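Local coordinates for SusD superfamily protein (Bacteroides thetaiotaomicron VPI-5482, PDB 3HDX), which probably binds polysaccharide at the outer membrane of the bacterium, as a SusD-family protein involved in carbohydrate metabolism, at residues Glu277-Leu281 with Tyr290-Tyr294; Val334-Ile338 with Glu423-Glu427. The contacts are given in a common frame with arbitrary orientation. Residue numbers count along the deposited sequence, not the author numbering.

Interaction 1 (Glu277-Leu281 with Tyr290-Tyr294)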
# COMPACT_ATOMS: atom_id res chain seq x y z
N GLU A 277 6.94 -4.26 12.42
CA GLU A 277 7.58 -4.41 13.74
C GLU A 277 8.47 -5.65 13.87
O GLU A 277 9.44 -5.62 14.61
CB GLU A 277 6.54 -4.47 14.87
CG GLU A 277 5.70 -3.23 15.09
CD GLU A 277 4.37 -3.23 14.37
OE1 GLU A 277 4.24 -3.80 13.28
OE2 GLU A 277 3.43 -2.64 14.91
N GLN A 278 8.15 -6.74 13.19
CA GLN A 278 9.01 -7.93 13.18
C GLN A 278 10.43 -7.59 12.69
O GLN A 278 11.44 -8.13 13.23
CB GLN A 278 8.39 -9.04 12.33
CG GLN A 278 7.11 -9.60 12.92
CD GLN A 278 6.27 -10.48 11.98
OE1 GLN A 278 6.47 -10.48 10.76
NE2 GLN A 278 5.28 -11.21 12.56
N LEU A 279 10.50 -6.69 11.70
CA LEU A 279 11.75 -6.25 11.14
C LEU A 279 12.39 -5.07 11.85
O LEU A 279 13.61 -4.96 11.86
CB LEU A 279 11.55 -5.88 9.64
CG LEU A 279 11.13 -7.02 8.70
CD1 LEU A 279 10.68 -6.44 7.33
CD2 LEU A 279 12.24 -8.06 8.55
N THR A 280 11.60 -4.19 12.46
CA THR A 280 12.13 -2.94 13.01
C THR A 280 12.29 -2.86 14.51
O THR A 280 13.19 -2.15 14.95
CB THR A 280 11.24 -1.76 12.56
OG1 THR A 280 9.89 -1.98 12.98
CG2 THR A 280 11.36 -1.54 11.01
N LEU A 281 11.44 -3.51 15.29
CA LEU A 281 11.51 -3.32 16.73
C LEU A 281 12.58 -4.15 17.43
O LEU A 281 12.92 -5.25 17.03
CB LEU A 281 10.14 -3.48 17.38
CG LEU A 281 9.00 -2.55 16.92
CD1 LEU A 281 7.80 -2.56 17.93
CD2 LEU A 281 9.47 -1.05 16.65
N TYR A 290 18.44 -6.62 19.03
CA TYR A 290 18.74 -5.72 17.92
C TYR A 290 17.66 -5.77 16.86
O TYR A 290 17.00 -6.79 16.70
CB TYR A 290 20.11 -6.06 17.29
CG TYR A 290 21.25 -5.93 18.27
CD1 TYR A 290 21.81 -4.69 18.59
CD2 TYR A 290 21.75 -7.07 18.91
CE1 TYR A 290 22.84 -4.60 19.51
CE2 TYR A 290 22.77 -6.98 19.83
CZ TYR A 290 23.31 -5.75 20.12
OH TYR A 290 24.35 -5.65 21.03
N PRO A 291 17.46 -4.65 16.14
CA PRO A 291 16.46 -4.66 15.07
C PRO A 291 17.02 -5.38 13.84
O PRO A 291 18.24 -5.33 13.64
CB PRO A 291 16.28 -3.16 14.78
CG PRO A 291 17.59 -2.55 15.05
CD PRO A 291 18.13 -3.33 16.25
N GLU A 292 16.18 -6.04 13.03
CA GLU A 292 16.67 -6.69 11.79
C GLU A 292 17.05 -5.62 10.77
O GLU A 292 18.04 -5.78 10.03
CB GLU A 292 15.66 -7.65 11.12
CG GLU A 292 15.36 -8.93 11.90
CD GLU A 292 16.59 -9.73 12.35
OE1 GLU A 292 17.68 -9.78 11.71
OE2 GLU A 292 16.45 -10.32 13.44
N ILE A 293 16.29 -4.53 10.74
CA ILE A 293 16.54 -3.39 9.82
C ILE A 293 16.31 -2.10 10.60
O ILE A 293 15.53 -2.07 11.53
CB ILE A 293 15.68 -3.45 8.52
CG1 ILE A 293 14.20 -3.10 8.80
CG2 ILE A 293 15.83 -4.82 7.81
CD1 ILE A 293 13.28 -3.17 7.54
N TYR A 294 16.99 -1.04 10.20
CA TYR A 294 16.86 0.25 10.89
C TYR A 294 17.32 1.38 9.98
O TYR A 294 18.00 1.14 8.98
CB TYR A 294 17.69 0.24 12.22
CG TYR A 294 19.18 0.10 12.00
CD1 TYR A 294 19.77 -1.14 11.78
CD2 TYR A 294 20.02 1.22 12.06
CE1 TYR A 294 21.15 -1.27 11.57
CE2 TYR A 294 21.39 1.11 11.86
CZ TYR A 294 21.96 -0.13 11.61
OH TYR A 294 23.34 -0.21 11.41
O HOH W 1 13.51 -6.61 14.59
O HOH W 2 14.64 -0.37 13.51

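Interaction 2 (Val334-Ile338 with Glu423-Glu427)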
# COMPACT_ATOMS: atom_id res chain seq x y z
N VAL A 334 16.38 2.41 16.82
CA VAL A 334 15.21 1.62 16.46
C VAL A 334 14.18 2.51 15.76
O VAL A 334 13.73 3.51 16.34
CB VAL A 334 14.57 0.98 17.70
CG1 VAL A 334 13.24 0.30 17.36
CG2 VAL A 334 15.56 -0.05 18.34
N PHE A 335 13.78 2.10 14.55
CA PHE A 335 12.70 2.78 13.84
C PHE A 335 11.39 2.32 14.53
O PHE A 335 10.88 1.20 14.31
CB PHE A 335 12.74 2.42 12.36
CG PHE A 335 11.68 3.08 11.55
CD1 PHE A 335 11.85 4.40 11.20
CD2 PHE A 335 10.52 2.40 11.16
CE1 PHE A 335 10.91 5.07 10.46
CE2 PHE A 335 9.55 3.08 10.38
CZ PHE A 335 9.78 4.40 10.02
N SER A 336 10.88 3.22 15.36
CA SER A 336 9.77 2.95 16.25
C SER A 336 8.46 3.60 15.82
O SER A 336 7.48 3.56 16.56
CB SER A 336 10.17 3.42 17.66
OG SER A 336 10.49 4.79 17.65
N LYS A 337 8.41 4.18 14.61
CA LYS A 337 7.21 4.84 14.11
C LYS A 337 5.95 3.98 14.30
O LYS A 337 4.92 4.48 14.74
CB LYS A 337 7.38 5.17 12.63
CG LYS A 337 6.20 5.81 11.96
CD LYS A 337 6.41 5.91 10.48
CE LYS A 337 5.19 6.48 9.77
NZ LYS A 337 5.42 6.81 8.31
N ILE A 338 6.05 2.73 13.88
CA ILE A 338 4.96 1.75 13.89
C ILE A 338 5.29 0.78 15.03
O ILE A 338 6.32 0.07 15.00
CB ILE A 338 4.80 1.05 12.51
CG1 ILE A 338 4.67 2.11 11.40
CG2 ILE A 338 3.63 0.06 12.57
CD1 ILE A 338 4.35 1.58 10.01
N GLU A 423 7.39 11.25 4.95
CA GLU A 423 6.05 11.03 5.47
C GLU A 423 5.60 9.61 5.46
O GLU A 423 5.01 9.17 6.44
CB GLU A 423 5.05 11.91 4.68
CG GLU A 423 3.63 11.85 5.17
CD GLU A 423 3.45 12.29 6.64
OE1 GLU A 423 4.28 13.10 7.11
OE2 GLU A 423 2.44 11.86 7.27
N LEU A 424 5.92 8.89 4.40
CA LEU A 424 5.43 7.55 4.20
C LEU A 424 6.45 6.47 4.55
O LEU A 424 6.26 5.27 4.23
CB LEU A 424 4.91 7.39 2.75
CG LEU A 424 3.88 8.43 2.28
CD1 LEU A 424 3.61 8.35 0.77
CD2 LEU A 424 2.57 8.26 3.07
N MSE A 425 7.52 6.85 5.25
CA MSE A 425 8.58 5.91 5.64
C MSE A 425 7.97 4.73 6.42
O MSE A 425 7.21 4.93 7.37
CB MSE A 425 9.62 6.66 6.47
CG MSE A 425 10.87 5.84 6.81
SE MSE A 425 12.24 6.92 7.62
CE MSE A 425 12.91 7.92 6.14
N GLY A 426 8.28 3.51 5.99
CA GLY A 426 7.75 2.33 6.61
C GLY A 426 6.33 1.92 6.23
O GLY A 426 5.78 0.95 6.81
N GLU A 427 5.75 2.60 5.22
CA GLU A 427 4.39 2.31 4.75
C GLU A 427 4.32 1.65 3.37
O GLU A 427 3.25 1.60 2.75
CB GLU A 427 3.53 3.55 4.83
CG GLU A 427 3.40 4.11 6.24
CD GLU A 427 2.64 5.39 6.32
OE1 GLU A 427 1.56 5.55 5.68
OE2 GLU A 427 3.12 6.29 7.05

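Interaction 1 (Glu277-Leu281 with Tyr290-Tyr294)
The last turn of the short helix 276-280 lies against the chain as it enters strand 293-294, with Leu279 facing Glu292 and Thr280 facing Pro291 at CA separations of 5.0 and 5.1 Å. A direct hydrogen bond joins the backbones, Ile293 N to Leu279 O at 2.9 Å. The side chains fit around it. Ile293 adopts the p rotamer at chi1 with chi2 at t; although its CA-to-CB bond points sideways, this swings the end over the helix, so that CD1 of Ile293 comes within 3.8 Å of Leu279 CB and CG1 of Ile293 within 3.9 Å of Thr280 CG2. Thr280, at chi1 p, turns its hydroxyl back to Leu276 O and presents the methyl to the isoleucine. Glu292 starts toward the helix, its CB 4.3 Å from Leu279 CD2, but with chi1 and chi2 both m it carries its carboxylate away to a salt bridge with Lys288. The ring of Pro291 brings its CB to 3.3 Å from Thr280 O. Water 2 bridges the backbones, donating to Thr280 O at 2.7 Å and Ile293 O at 2.8 Å. Leu54 of helix 52-58 packs on Leu279 and Ile293. The contact docks the last turn of helix 276-280, through the Leu279 carbonyl, on the strand paired antiparallel with 47-48, a local tie in this helix-rich SusD fold.

Interaction 2 (Val334-Ile338 with Glu423-Glu427)
A lysine ammonium group buried at the end of a helix is the surprise here. Lys337 runs out fully extended, all four chi angles near t, and delivers NZ into a pocket made by the backbone and one side chain of 423-427. Lys337 NZ donates to Glu423 O at 3.0 Å and to Met425 O at 2.8 Å, and forms a salt bridge with Glu427 OE2 at 2.7 Å; Tyr324 OH is a further partner. The pocket owes its shape to a type II beta turn from Leu424 to Glu427, closed by Glu427 N to Leu424 O at 2.9 Å, just where helix 409-423 ends. Gly426 holds the third position of the turn with positive phi (80°). A CB there would jam against the preceding carbonyl and clash with Phe335 CE2, which already sits 4.2 Å from Gly426 CA. Beside the lysine, Phe335 makes a Met-aromatic contact with Met425, present as selenomethionine: SE of Met425 is 3.6 Å from Phe335 CE1 and meets the ring obliquely. Ile338 adds its CD1 at 3.6 Å from Gly426 O. Arg362 also bridges Glu427 OE2, so the carboxylate is shared between two cations. The chemistry implies that the lysine's buried charge is met by Glu427, itself shared with Arg362, and by main-chain carbonyls that take the place of water.

Overall arrangement
Early in the chain, after two helices, comes strand 47-48, the later partner of strand 293-294. Interaction 1 closes a loop with eight residues, none in helix or strand, between its segments. After helix 297-303 comes the hairpin of strands 325-326 and 334-335, and interaction 2 opens at its end, closing a span of 84 residues, more than half of them helical, at the loop between helices 409-423 and 430-441. The two are in series, neither nested nor crossed, yet their centres lie about 11 Å apart and they touch: Thr280 CB meets Phe335 O at 3.5 Å. Segment 334-338 thus touches both helix 276-280 and the turn after helix 409-423.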